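Local coordinates for protein alcohol dehydrogenase IV (Corynebacterium glutamicum, PDB 3IV7) that probably reduces maleylacetate with a nicotinamide cofactor, as a member of the iron-containing alcohol dehydrogenase family, at residues L113-I118 / V147-V152; L158-P163 / H214-R219; K243-L248 / Q258-V263. One frame throughout, in Å; residues are numbered along the deposited sequence.

Contact 1: L113-I118 / V147-V152; sequences LPIVAI and VLPETV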
ATOM      1  N   LEU A 113      -2.185 -18.301  15.629  1.00 25.80           N
ATOM      2  CA  LEU A 113      -2.059 -17.213  16.589  1.00 22.96           C
ATOM      3  C   LEU A 113      -1.587 -15.946  15.903  1.00 23.22           C
ATOM      4  O   LEU A 113      -0.752 -15.996  15.004  1.00 25.99           O
ATOM      5  CB  LEU A 113      -1.083 -17.568  17.711  1.00 20.55           C
ATOM      6  CG  LEU A 113      -1.601 -18.560  18.761  1.00 23.79           C
ATOM      7  CD1 LEU A 113      -0.430 -19.021  19.616  1.00 20.19           C
ATOM      8  CD2 LEU A 113      -2.765 -17.917  19.646  1.00 25.66           C
ATOM      9  N   PRO A 114      -2.070 -14.810  16.362  1.00 22.78           N
ATOM     10  CA  PRO A 114      -1.635 -13.546  15.818  1.00 25.32           C
ATOM     11  C   PRO A 114      -0.263 -13.181  16.317  1.00 26.16           C
ATOM     12  O   PRO A 114       0.143 -13.591  17.437  1.00 24.98           O
ATOM     13  CB  PRO A 114      -2.682 -12.559  16.339  1.00 26.13           C
ATOM     14  CG  PRO A 114      -3.224 -13.196  17.539  1.00 27.96           C
ATOM     15  CD  PRO A 114      -3.194 -14.648  17.305  1.00 25.53           C
ATOM     16  N   ILE A 115       0.472 -12.452  15.490  1.00 25.37           N
ATOM     17  CA  ILE A 115       1.817 -12.050  15.812  1.00 24.36           C
ATOM     18  C   ILE A 115       1.933 -10.536  15.826  1.00 24.33           C
ATOM     19  O   ILE A 115       1.450  -9.863  14.902  1.00 24.91           O
ATOM     20  CB  ILE A 115       2.795 -12.541  14.738  1.00 28.22           C
ATOM     21  CG1 ILE A 115       2.895 -14.060  14.711  1.00 22.15           C
ATOM     22  CG2 ILE A 115       4.182 -11.914  14.943  1.00 22.25           C
ATOM     23  CD1 ILE A 115       3.612 -14.546  13.430  1.00 20.40           C
ATOM     24  N   VAL A 116       2.553  -9.996  16.866  1.00 24.02           N
ATOM     25  CA  VAL A 116       2.976  -8.603  16.859  1.00 23.64           C
ATOM     26  C   VAL A 116       4.512  -8.640  16.680  1.00 25.45           C
ATOM     27  O   VAL A 116       5.202  -9.230  17.480  1.00 27.87           O
ATOM     28  CB  VAL A 116       2.604  -7.856  18.167  1.00 24.42           C
ATOM     29  CG1 VAL A 116       3.176  -6.444  18.158  1.00 24.92           C
ATOM     30  CG2 VAL A 116       1.070  -7.822  18.378  1.00 22.90           C
ATOM     31  N   ALA A 117       5.016  -8.088  15.575  1.00 25.26           N
ATOM     32  CA  ALA A 117       6.448  -8.104  15.306  1.00 26.33           C
ATOM     33  C   ALA A 117       7.073  -6.827  15.654  1.00 26.50           C
ATOM     34  O   ALA A 117       6.577  -5.786  15.274  1.00 24.44           O
ATOM     35  CB  ALA A 117       6.744  -8.446  13.812  1.00 26.88           C
ATOM     36  N   ILE A 118       8.208  -6.916  16.374  1.00 26.75           N
ATOM     37  CA  ILE A 118       8.984  -5.757  16.819  1.00 25.75           C
ATOM     38  C   ILE A 118      10.438  -5.944  16.278  1.00 26.68           C
ATOM     39  O   ILE A 118      11.313  -6.527  16.964  1.00 26.58           O
ATOM     40  CB  ILE A 118       8.962  -5.640  18.363  1.00 26.76           C
ATOM     41  CG1 ILE A 118       7.520  -5.683  18.879  1.00 25.53           C
ATOM     42  CG2 ILE A 118       9.662  -4.367  18.820  1.00 22.64           C
ATOM     43  CD1 ILE A 118       7.372  -5.353  20.350  1.00 29.63           C
ATOM     44  N   VAL A 147       0.987 -16.348   8.516  1.00 28.37           N
ATOM     45  CA  VAL A 147       2.279 -15.997   9.053  1.00 28.41           C
ATOM     46  C   VAL A 147       2.605 -14.511   8.977  1.00 29.27           C
ATOM     47  O   VAL A 147       3.559 -14.076   9.578  1.00 29.38           O
ATOM     48  CB  VAL A 147       3.423 -16.842   8.486  1.00 29.20           C
ATOM     49  CG1 VAL A 147       3.018 -18.289   8.494  1.00 28.54           C
ATOM     50  CG2 VAL A 147       3.843 -16.377   7.081  1.00 20.46           C
ATOM     51  N   LEU A 148       1.801 -13.736   8.268  1.00 27.88           N
ATOM     52  CA  LEU A 148       2.014 -12.297   8.198  1.00 26.84           C
ATOM     53  C   LEU A 148       1.686 -11.683   9.570  1.00 25.52           C
ATOM     54  O   LEU A 148       0.589 -11.843  10.053  1.00 27.70           O
ATOM     55  CB  LEU A 148       1.093 -11.658   7.138  1.00 29.31           C
ATOM     56  CG  LEU A 148       1.179 -10.133   7.004  1.00 30.21           C
ATOM     57  CD1 LEU A 148       2.553  -9.725   6.434  1.00 24.76           C
ATOM     58  CD2 LEU A 148      -0.005  -9.604   6.111  1.00 31.11           C
ATOM     59  N   PRO A 149       2.649 -10.975  10.192  1.00 25.34           N
ATOM     60  CA  PRO A 149       2.267 -10.390  11.478  1.00 27.08           C
ATOM     61  C   PRO A 149       1.133  -9.385  11.298  1.00 27.18           C
ATOM     62  O   PRO A 149       1.119  -8.621  10.325  1.00 31.07           O
ATOM     63  CB  PRO A 149       3.546  -9.698  11.941  1.00 27.78           C
ATOM     64  CG  PRO A 149       4.658 -10.509  11.319  1.00 26.95           C
ATOM     65  CD  PRO A 149       4.114 -11.053  10.022  1.00 24.86           C
ATOM     66  N   GLU A 150       0.179  -9.417  12.188  1.00 25.56           N
ATOM     67  CA  GLU A 150      -0.945  -8.503  12.113  1.00 26.75           C
ATOM     68  C   GLU A 150      -0.541  -7.082  12.443  1.00 26.86           C
ATOM     69  O   GLU A 150      -1.137  -6.138  11.951  1.00 24.30           O
ATOM     70  CB  GLU A 150      -2.038  -8.934  13.046  1.00 27.19           C
ATOM     71  CG  GLU A 150      -2.745 -10.128  12.595  1.00 27.34           C
ATOM     72  CD  GLU A 150      -3.940 -10.463  13.454  1.00 26.05           C
ATOM     73  OE1 GLU A 150      -4.256  -9.695  14.392  1.00 27.33           O
ATOM     74  OE2 GLU A 150      -4.540 -11.511  13.201  1.00 33.56           O
ATOM     75  N   THR A 151       0.434  -6.939  13.314  1.00 27.35           N
ATOM     76  CA  THR A 151       0.937  -5.633  13.676  1.00 27.18           C
ATOM     77  C   THR A 151       2.452  -5.610  13.687  1.00 27.89           C
ATOM     78  O   THR A 151       3.114  -6.577  14.149  1.00 25.19           O
ATOM     79  CB  THR A 151       0.432  -5.232  15.054  1.00 29.09           C
ATOM     80  OG1 THR A 151      -1.000  -5.238  15.051  1.00 26.25           O
ATOM     81  CG2 THR A 151       0.967  -3.851  15.451  1.00 22.76           C
ATOM     82  N   VAL A 152       3.015  -4.495  13.222  1.00 24.55           N
ATOM     83  CA  VAL A 152       4.439  -4.291  13.283  1.00 26.74           C
ATOM     84  C   VAL A 152       4.731  -3.031  14.067  1.00 27.14           C
ATOM     85  O   VAL A 152       4.178  -1.972  13.778  1.00 28.17           O
ATOM     86  CB  VAL A 152       5.066  -4.179  11.865  1.00 25.42           C
ATOM     87  CG1 VAL A 152       6.609  -4.032  11.966  1.00 30.44           C
ATOM     88  CG2 VAL A 152       4.678  -5.395  11.024  1.00 25.03           C
TER
HETATM   89  O   HOH W   1      -0.273 -12.571  12.622  1.00 22.97           O

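Contact 2: L158-P163 / H214-R219; sequences LTMSLP and HSIEGR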
ATOM      1  N   LEU A 158      15.577   0.642  19.216  1.00 30.49           N
ATOM      2  CA  LEU A 158      15.957  -0.766  19.314  1.00 30.73           C
ATOM      3  C   LEU A 158      17.028  -1.137  18.261  1.00 29.65           C
ATOM      4  O   LEU A 158      17.518  -2.220  18.262  1.00 29.49           O
ATOM      5  CB  LEU A 158      14.714  -1.666  19.126  1.00 27.07           C
ATOM      6  CG  LEU A 158      13.511  -1.348  20.042  1.00 28.55           C
ATOM      7  CD1 LEU A 158      12.370  -2.336  19.754  1.00 27.19           C
ATOM      8  CD2 LEU A 158      13.907  -1.372  21.556  1.00 22.69           C
ATOM      9  N   THR A 159      17.310  -0.227  17.332  1.00 28.83           N
ATOM     10  CA  THR A 159      18.295  -0.455  16.303  1.00 29.94           C
ATOM     11  C   THR A 159      19.598   0.333  16.557  1.00 29.58           C
ATOM     12  O   THR A 159      20.547   0.233  15.768  1.00 30.50           O
ATOM     13  CB  THR A 159      17.731  -0.061  14.890  1.00 30.55           C
ATOM     14  OG1 THR A 159      17.367   1.320  14.879  1.00 35.02           O
ATOM     15  CG2 THR A 159      16.529  -0.873  14.546  1.00 31.21           C
HETATM   16  N   MSE A 160      19.641   1.122  17.644  1.00 26.82           N
HETATM   17  CA  MSE A 160      20.789   1.938  17.920  1.00 25.18           C
HETATM   18  C   MSE A 160      22.039   1.103  18.137  1.00 26.43           C
HETATM   19  O   MSE A 160      23.127   1.517  17.772  1.00 27.69           O
HETATM   20  CB  MSE A 160      20.544   2.853  19.123  1.00 23.94           C
HETATM   21  CG  MSE A 160      19.411   3.876  18.891  1.00 32.46           C
HETATM   22 SE   MSE A 160      19.970   5.354  17.822  0.75 28.31          SE
HETATM   23  CE  MSE A 160      18.428   5.568  16.707  1.00 23.62           C
ATOM     24  N   SER A 161      21.885  -0.073  18.709  1.00 26.66           N
ATOM     25  CA  SER A 161      23.025  -0.939  18.972  1.00 32.23           C
ATOM     26  C   SER A 161      23.340  -1.898  17.817  1.00 28.72           C
ATOM     27  O   SER A 161      24.234  -2.686  17.933  1.00 28.27           O
ATOM     28  CB  SER A 161      22.788  -1.742  20.237  1.00 32.52           C
ATOM     29  OG  SER A 161      21.674  -2.567  20.046  1.00 37.22           O
ATOM     30  N   LEU A 162      22.566  -1.866  16.732  1.00 27.04           N
ATOM     31  CA  LEU A 162      22.863  -2.749  15.591  1.00 26.92           C
ATOM     32  C   LEU A 162      24.199  -2.323  14.969  1.00 25.85           C
ATOM     33  O   LEU A 162      24.347  -1.164  14.565  1.00 27.34           O
ATOM     34  CB  LEU A 162      21.778  -2.659  14.551  1.00 27.80           C
ATOM     35  CG  LEU A 162      21.779  -3.760  13.503  1.00 27.66           C
ATOM     36  CD1 LEU A 162      21.629  -5.128  14.186  1.00 25.08           C
ATOM     37  CD2 LEU A 162      20.639  -3.491  12.567  1.00 27.71           C
ATOM     38  N   PRO A 163      25.190  -3.239  14.917  1.00 26.63           N
ATOM     39  CA  PRO A 163      26.480  -2.811  14.400  1.00 27.28           C
ATOM     40  C   PRO A 163      26.390  -2.264  12.978  1.00 25.93           C
ATOM     41  O   PRO A 163      25.536  -2.680  12.216  1.00 25.16           O
ATOM     42  CB  PRO A 163      27.322  -4.099  14.455  1.00 30.81           C
ATOM     43  CG  PRO A 163      26.740  -4.864  15.574  1.00 30.45           C
ATOM     44  CD  PRO A 163      25.247  -4.609  15.462  1.00 29.65           C
ATOM     45  N   HIS A 214      24.061   6.219  15.539  1.00 23.00           N
ATOM     46  CA  HIS A 214      22.902   6.577  16.380  1.00 24.21           C
ATOM     47  C   HIS A 214      22.012   7.678  15.759  1.00 27.28           C
ATOM     48  O   HIS A 214      21.222   8.306  16.473  1.00 27.28           O
ATOM     49  CB  HIS A 214      23.381   7.036  17.750  1.00 24.78           C
ATOM     50  CG  HIS A 214      24.049   5.966  18.521  1.00 19.53           C
ATOM     51  ND1 HIS A 214      24.969   6.229  19.509  1.00 19.51           N
ATOM     52  CD2 HIS A 214      24.025   4.618  18.371  1.00 23.44           C
ATOM     53  CE1 HIS A 214      25.408   5.082  20.003  1.00 21.71           C
ATOM     54  NE2 HIS A 214      24.863   4.091  19.318  1.00 18.45           N
ATOM     55  N   SER A 215      22.184   7.948  14.465  1.00 23.48           N
ATOM     56  CA  SER A 215      21.337   8.950  13.764  1.00 25.22           C
ATOM     57  C   SER A 215      19.876   8.503  13.816  1.00 24.91           C
ATOM     58  O   SER A 215      19.506   7.450  13.253  1.00 27.07           O
ATOM     59  CB  SER A 215      21.754   9.083  12.326  1.00 26.17           C
ATOM     60  OG  SER A 215      20.817   9.878  11.601  1.00 24.92           O
ATOM     61  N   ILE A 216      19.049   9.237  14.542  1.00 25.40           N
ATOM     62  CA  ILE A 216      17.628   8.881  14.603  1.00 26.48           C
ATOM     63  C   ILE A 216      17.043   9.031  13.186  1.00 24.51           C
ATOM     64  O   ILE A 216      16.360   8.136  12.694  1.00 26.63           O
ATOM     65  CB  ILE A 216      16.830   9.728  15.649  1.00 26.94           C
ATOM     66  CG1 ILE A 216      17.343   9.408  17.069  1.00 28.87           C
ATOM     67  CG2 ILE A 216      15.249   9.406  15.523  1.00 22.51           C
ATOM     68  CD1 ILE A 216      16.726  10.267  18.174  1.00 25.39           C
ATOM     69  N   GLU A 217      17.394  10.117  12.505  1.00 24.73           N
ATOM     70  CA  GLU A 217      16.893  10.328  11.141  1.00 26.08           C
ATOM     71  C   GLU A 217      17.241   9.132  10.240  1.00 26.94           C
ATOM     72  O   GLU A 217      16.363   8.542   9.604  1.00 23.44           O
ATOM     73  CB  GLU A 217      17.461  11.614  10.553  1.00 28.02           C
ATOM     74  CG  GLU A 217      16.858  11.968   9.186  1.00 34.11           C
ATOM     75  CD  GLU A 217      17.420  13.267   8.636  1.00 32.37           C
ATOM     76  OE1 GLU A 217      17.848  14.090   9.424  1.00 43.06           O
ATOM     77  OE2 GLU A 217      17.445  13.439   7.415  1.00 44.53           O
ATOM     78  N   GLY A 218      18.504   8.724  10.249  1.00 25.30           N
ATOM     79  CA  GLY A 218      18.948   7.608   9.398  1.00 26.02           C
ATOM     80  C   GLY A 218      18.360   6.280   9.789  1.00 25.93           C
ATOM     81  O   GLY A 218      17.926   5.480   8.921  1.00 25.46           O
ATOM     82  N   ARG A 219      18.326   6.015  11.090  1.00 25.84           N
ATOM     83  CA  ARG A 219      17.749   4.779  11.575  1.00 27.03           C
ATOM     84  C   ARG A 219      16.249   4.664  11.261  1.00 28.37           C
ATOM     85  O   ARG A 219      15.736   3.550  10.995  1.00 25.97           O
ATOM     86  CB  ARG A 219      17.996   4.623  13.052  1.00 25.93           C
ATOM     87  CG  ARG A 219      19.488   4.395  13.430  1.00 24.95           C
ATOM     88  CD  ARG A 219      19.965   3.087  12.990  1.00 24.81           C
ATOM     89  NE  ARG A 219      21.264   2.754  13.542  1.00 27.40           N
ATOM     90  CZ  ARG A 219      21.907   1.611  13.322  1.00 26.14           C
ATOM     91  NH1 ARG A 219      21.381   0.660  12.518  1.00 26.10           N
ATOM     92  NH2 ARG A 219      23.110   1.417  13.879  1.00 25.06           N
TER
HETATM   93  O   HOH W   2      16.899   1.556  12.162  1.00 22.56           O

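Contact 3: K243-L248 / Q258-V263; sequences KICHTL and QTHATV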
ATOM      1  N   LYS A 243      16.123 -15.864  -5.774  1.00 25.99           N
ATOM      2  CA  LYS A 243      16.323 -17.292  -6.074  1.00 27.15           C
ATOM      3  C   LYS A 243      17.805 -17.658  -5.866  1.00 28.87           C
ATOM      4  O   LYS A 243      18.108 -18.649  -5.238  1.00 28.03           O
ATOM      5  CB  LYS A 243      15.895 -17.620  -7.496  1.00 29.38           C
ATOM      6  CG  LYS A 243      14.397 -17.466  -7.800  1.00 27.15           C
ATOM      7  CD  LYS A 243      13.517 -18.135  -6.760  1.00 35.03           C
ATOM      8  CE  LYS A 243      12.036 -18.020  -7.132  1.00 39.69           C
ATOM      9  NZ  LYS A 243      11.198 -18.809  -6.200  1.00 33.81           N
ATOM     10  N   ILE A 244      18.713 -16.818  -6.378  1.00 28.41           N
ATOM     11  CA  ILE A 244      20.144 -17.021  -6.183  1.00 27.50           C
ATOM     12  C   ILE A 244      20.474 -17.048  -4.679  1.00 28.53           C
ATOM     13  O   ILE A 244      21.087 -18.008  -4.179  1.00 26.93           O
ATOM     14  CB  ILE A 244      20.959 -15.913  -6.842  1.00 28.46           C
ATOM     15  CG1 ILE A 244      20.898 -16.031  -8.367  1.00 25.49           C
ATOM     16  CG2 ILE A 244      22.400 -15.962  -6.353  1.00 28.20           C
ATOM     17  CD1 ILE A 244      21.485 -14.849  -9.097  1.00 23.31           C
ATOM     18  N   CYS A 245      20.026 -16.029  -3.950  1.00 27.07           N
ATOM     19  CA  CYS A 245      20.321 -15.940  -2.519  1.00 28.47           C
ATOM     20  C   CYS A 245      19.753 -17.079  -1.693  1.00 31.66           C
ATOM     21  O   CYS A 245      20.399 -17.542  -0.734  1.00 29.34           O
ATOM     22  CB  CYS A 245      19.880 -14.587  -1.982  1.00 33.40           C
ATOM     23  SG  CYS A 245      20.894 -13.241  -2.698  1.00 29.90           S
ATOM     24  N   HIS A 246      18.556 -17.558  -2.066  1.00 31.91           N
ATOM     25  CA  HIS A 246      17.946 -18.693  -1.391  1.00 36.37           C
ATOM     26  C   HIS A 246      18.860 -19.929  -1.542  1.00 31.68           C
ATOM     27  O   HIS A 246      19.133 -20.596  -0.578  1.00 34.59           O
ATOM     28  CB  HIS A 246      16.535 -18.967  -1.957  1.00 38.98           C
ATOM     29  CG  HIS A 246      15.769 -20.029  -1.220  1.00 52.96           C
ATOM     30  ND1 HIS A 246      15.413 -21.231  -1.802  1.00 60.61           N
ATOM     31  CD2 HIS A 246      15.260 -20.056   0.039  1.00 58.15           C
ATOM     32  CE1 HIS A 246      14.715 -21.946  -0.936  1.00 67.34           C
ATOM     33  NE2 HIS A 246      14.621 -21.261   0.193  1.00 64.11           N
ATOM     34  N   THR A 247      19.326 -20.192  -2.756  1.00 32.52           N
ATOM     35  CA  THR A 247      20.297 -21.288  -3.013  1.00 31.95           C
ATOM     36  C   THR A 247      21.574 -21.099  -2.201  1.00 33.39           C
ATOM     37  O   THR A 247      22.047 -22.035  -1.560  1.00 32.42           O
ATOM     38  CB  THR A 247      20.695 -21.352  -4.498  1.00 34.41           C
ATOM     39  OG1 THR A 247      19.555 -21.653  -5.300  1.00 29.39           O
ATOM     40  CG2 THR A 247      21.788 -22.424  -4.744  1.00 26.58           C
ATOM     41  N   LEU A 248      22.129 -19.874  -2.210  1.00 30.71           N
ATOM     42  CA  LEU A 248      23.409 -19.640  -1.539  1.00 30.14           C
ATOM     43  C   LEU A 248      23.269 -19.783  -0.012  1.00 31.22           C
ATOM     44  O   LEU A 248      24.160 -20.318   0.643  1.00 31.10           O
ATOM     45  CB  LEU A 248      24.022 -18.281  -1.939  1.00 26.70           C
ATOM     46  CG  LEU A 248      24.506 -18.100  -3.402  1.00 26.80           C
ATOM     47  CD1 LEU A 248      25.055 -16.685  -3.646  1.00 21.74           C
ATOM     48  CD2 LEU A 248      25.562 -19.133  -3.773  1.00 24.28           C
ATOM     49  N   GLN A 258      24.862 -10.448   4.151  1.00 30.61           N
ATOM     50  CA  GLN A 258      26.030 -10.267   3.293  1.00 28.75           C
ATOM     51  C   GLN A 258      25.835 -10.861   1.888  1.00 27.83           C
ATOM     52  O   GLN A 258      26.337 -10.316   0.910  1.00 25.28           O
ATOM     53  CB  GLN A 258      27.280 -10.880   3.921  1.00 27.26           C
ATOM     54  CG  GLN A 258      27.841 -10.106   5.112  1.00 35.23           C
ATOM     55  CD  GLN A 258      27.016 -10.279   6.381  1.00 35.38           C
ATOM     56  OE1 GLN A 258      26.141 -11.163   6.467  1.00 32.17           O
ATOM     57  NE2 GLN A 258      27.259  -9.412   7.353  1.00 36.40           N
ATOM     58  N   THR A 259      25.154 -11.994   1.795  1.00 25.37           N
ATOM     59  CA  THR A 259      24.954 -12.639   0.510  1.00 23.97           C
ATOM     60  C   THR A 259      24.023 -11.769  -0.335  1.00 24.42           C
ATOM     61  O   THR A 259      24.302 -11.480  -1.497  1.00 26.18           O
ATOM     62  CB  THR A 259      24.365 -14.056   0.669  1.00 26.26           C
ATOM     63  OG1 THR A 259      25.340 -14.906   1.304  1.00 22.27           O
ATOM     64  CG2 THR A 259      24.004 -14.635  -0.676  1.00 26.17           C
ATOM     65  N   HIS A 260      22.934 -11.327   0.269  1.00 22.49           N
ATOM     66  CA  HIS A 260      22.018 -10.429  -0.407  1.00 24.19           C
ATOM     67  C   HIS A 260      22.750  -9.155  -0.845  1.00 25.28           C
ATOM     68  O   HIS A 260      22.647  -8.754  -1.988  1.00 25.53           O
ATOM     69  CB  HIS A 260      20.843 -10.077   0.493  1.00 23.09           C
ATOM     70  CG  HIS A 260      19.773 -11.108   0.495  1.00 33.33           C
ATOM     71  ND1 HIS A 260      18.738 -11.097  -0.411  1.00 29.73           N
ATOM     72  CD2 HIS A 260      19.618 -12.235   1.235  1.00 33.62           C
ATOM     73  CE1 HIS A 260      17.955 -12.138  -0.190  1.00 36.63           C
ATOM     74  NE2 HIS A 260      18.475 -12.853   0.791  1.00 33.78           N
ATOM     75  N   ALA A 261      23.543  -8.574   0.065  1.00 24.10           N
ATOM     76  CA  ALA A 261      24.261  -7.359  -0.225  1.00 23.94           C
ATOM     77  C   ALA A 261      25.200  -7.537  -1.383  1.00 24.20           C
ATOM     78  O   ALA A 261      25.241  -6.700  -2.288  1.00 23.81           O
ATOM     79  CB  ALA A 261      25.033  -6.865   1.014  1.00 24.19           C
ATOM     80  N   THR A 262      25.923  -8.644  -1.379  1.00 24.66           N
ATOM     81  CA  THR A 262      26.927  -8.924  -2.394  1.00 24.81           C
ATOM     82  C   THR A 262      26.327  -9.225  -3.761  1.00 26.33           C
ATOM     83  O   THR A 262      26.789  -8.713  -4.769  1.00 25.47           O
ATOM     84  CB  THR A 262      27.819 -10.094  -1.975  1.00 25.70           C
ATOM     85  OG1 THR A 262      28.447  -9.786  -0.726  1.00 25.51           O
ATOM     86  CG2 THR A 262      28.903 -10.391  -3.061  1.00 18.31           C
ATOM     87  N   VAL A 263      25.281 -10.034  -3.781  1.00 25.28           N
ATOM     88  CA  VAL A 263      24.690 -10.495  -5.034  1.00 24.12           C
ATOM     89  C   VAL A 263      23.909  -9.400  -5.794  1.00 24.15           C
ATOM     90  O   VAL A 263      23.928  -9.359  -7.042  1.00 22.98           O
ATOM     91  CB  VAL A 263      23.791 -11.720  -4.781  1.00 22.23           C
ATOM     92  CG1 VAL A 263      22.956 -12.035  -6.006  1.00 23.64           C
ATOM     93  CG2 VAL A 263      24.657 -12.925  -4.384  1.00 23.43           C
TER

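Contact 1: L113-I118 / V147-V152
Two neighbouring strands of the parallel, nucleotide-binding-type sheet begin to pair here, Val116 lying beside Thr151 and Ala117 beside Val152. The short, strong bond between the two segments runs from Ala117 N to Thr151 O, 2.8 Å long and nearly along the C=O axis. One step earlier the pairing is looser. Ile115 O receives two weak bonds, from Glu150 N at 3.0 Å with a bent N-H...O angle of 126°, and from Thr151 N, well aligned but 3.5 Å long. Close CA-H...O contacts fill in between, Val116 CA to Thr151 O and Val152 CA to Ala117 O. Where the strands have not yet closed up, a water bridges them: it accepts from Ile115 N at 3.0 Å, donates to Leu148 O and takes a further weak bond from Glu150 N. In the six-stranded sheet of the N-terminal domain, strand 115-119 lies between strands 151-154 and 91-96, and strand 7-20 flanks 151-154 on its other side. The side chains of Val116 and Thr151 project to one face, toward helix 24-35, where Thr151 OG1 is hydrogen-bonded to Glu31 and Arg35. Ala117 and Val152 project to the opposite face. Just ahead of the paired residues, the side chains of Ile115 and Pro149 run alongside each other in one direction. With chi1 of Ile115 at -66°, its CG1 lies beside the backbone N and its CG2 anti to it; CG2 rests 3.8 Å from Pro149 CB, and Ala117 CB meets Pro149 CG at 3.8 Å, so the proline ring touches both residues. Ile115 also packs on Ala104 and Ala108 of helix 98-111. At the solvent-exposed end the extended chain of Glu150 brings its carboxylate against Pro114, CD to CB 3.8 Å, while OE1 forms a salt bridge with Arg35.

Contact 2: L158-P163 / H214-R219
The guanidinium of Arg219 carries Thr159 O over one face, 3.1 Å from CZ and above the centre of the plane, while Leu162 O sits at its edge. The carbonyl over the face is badly angled for hydrogen bonding to the guanidinium nitrogens; it accepts instead from Leu162 N and closes the type I turn Thr159-Leu162. At the edge, Arg219 NH2 donates to Leu162 O at 2.9 Å, the oxygen 21° out of the guanidinium plane and the nitrogen in the plane of the carbonyl. The imidazole of His214 meets the same turn with an edge: Met160 O lies in the ring plane, 3.3 Å from CD2. This turn belongs to the connection from strand 151-154 to helix 164-181, which leads from the nucleotide-binding-type domain into the helical one, and Arg219 stands in the first turn of helix 216-236. Ser215 is the N-cap of that helix, its OG accepting from Gly218 N at 2.9 Å. Arg219 NE bonds to Pro213 O and NH1 to Ser167 and Tyr122, so several groups fix the rotation of this buried cation. Alongside its aliphatic part, running the opposite way, lies Met160, a selenomethionine. Bent at chi2 (-78°), it places SE 3.8 Å from His214 CB and CE 3.6 Å from Arg219 CG, with CE also against Ile216 CG1 at 4.0 Å. Thr159 OG1 passes the same arginine chain, nearest to CD. This hydroxyl is hydrogen-bonded to Ser156 O, and a water donates both to it, at 2.8 Å from OG1, and to Arg219 O.

Contact 3: K243-L248 / Q258-V263
Helices 243-248 and 258-263 run closer to antiparallel than to parallel, 140° between their directions, with their axes 9.7 Å apart at the nearest point. The backbones come closest at Cys245 and His260, whose CA atoms are 6.1 Å apart. There the cysteine lies over one face of the imidazole: CB is offset toward the rim, 3.6 Å from NE2 and from CE1, a CH-pi contact. SG is also over the face, 3.9 Å from the ring centroid and 13° off the normal, which makes a sulfur-aromatic contact with the same ring. With SG anti to its own carbonyl carbon (chi1 -67°), the thiol also reaches Val263, SG to CB 3.9 Å, and is thus packed between the ring and the valine. The pair belongs to the all-helical C-terminal domain of the iron-containing alcohol dehydrogenase fold, in which helices 240-250 and 256-271 are consecutive and joined by a short connection. His260 ND1 is hydrogen-bonded to His241 NE2, and its ring also meets that of His256. His256 matches a position that binds the metal in relatives, so His260 probably lies beside that site rather than in it. Away from the ring the packing is apolar. Leu248 and Val263 point tip to tip, CD1 to CG2 3.9 Å, and CD1 also meets the methyl of Thr259, CG2, at 3.8 Å. The threonine turns its hydroxyl the other way, to Pro255 O, just before helix 256-271. The side chains of Ile244 and Val263 pass at a slant, CG2 to CG1 4.0 Å, and the isoleucine continues into Leu342, Leu345 and Leu346 of helix 339-351. On helix 258-263, Gln258 O accepts from both Thr262 N and Thr262 OG1, which arrive from opposite faces of the carbonyl.

Contacts 1, 2 and 3 follow one another along the chain, from the parallel sheet through the connection between domains to the helical half. Contacts 1 and 2 have centres 23 Å apart but touch where Ile118 CG2 packs 3.5 Å from Leu158 CD1, joining the end of strand 115-119 to the loop that follows strand 151-154. Contact 3 lies across the chain's centre from contact 1, with nearest atoms about 14 Å apart. Between contacts 2 and 3 the nearest atoms are about 8 Å apart, and helices 216-236 and 240-250 are consecutive. Of the three, contact 3 is the one that probably lies beside the region where relatives hold their metal, through His260, which meets His256.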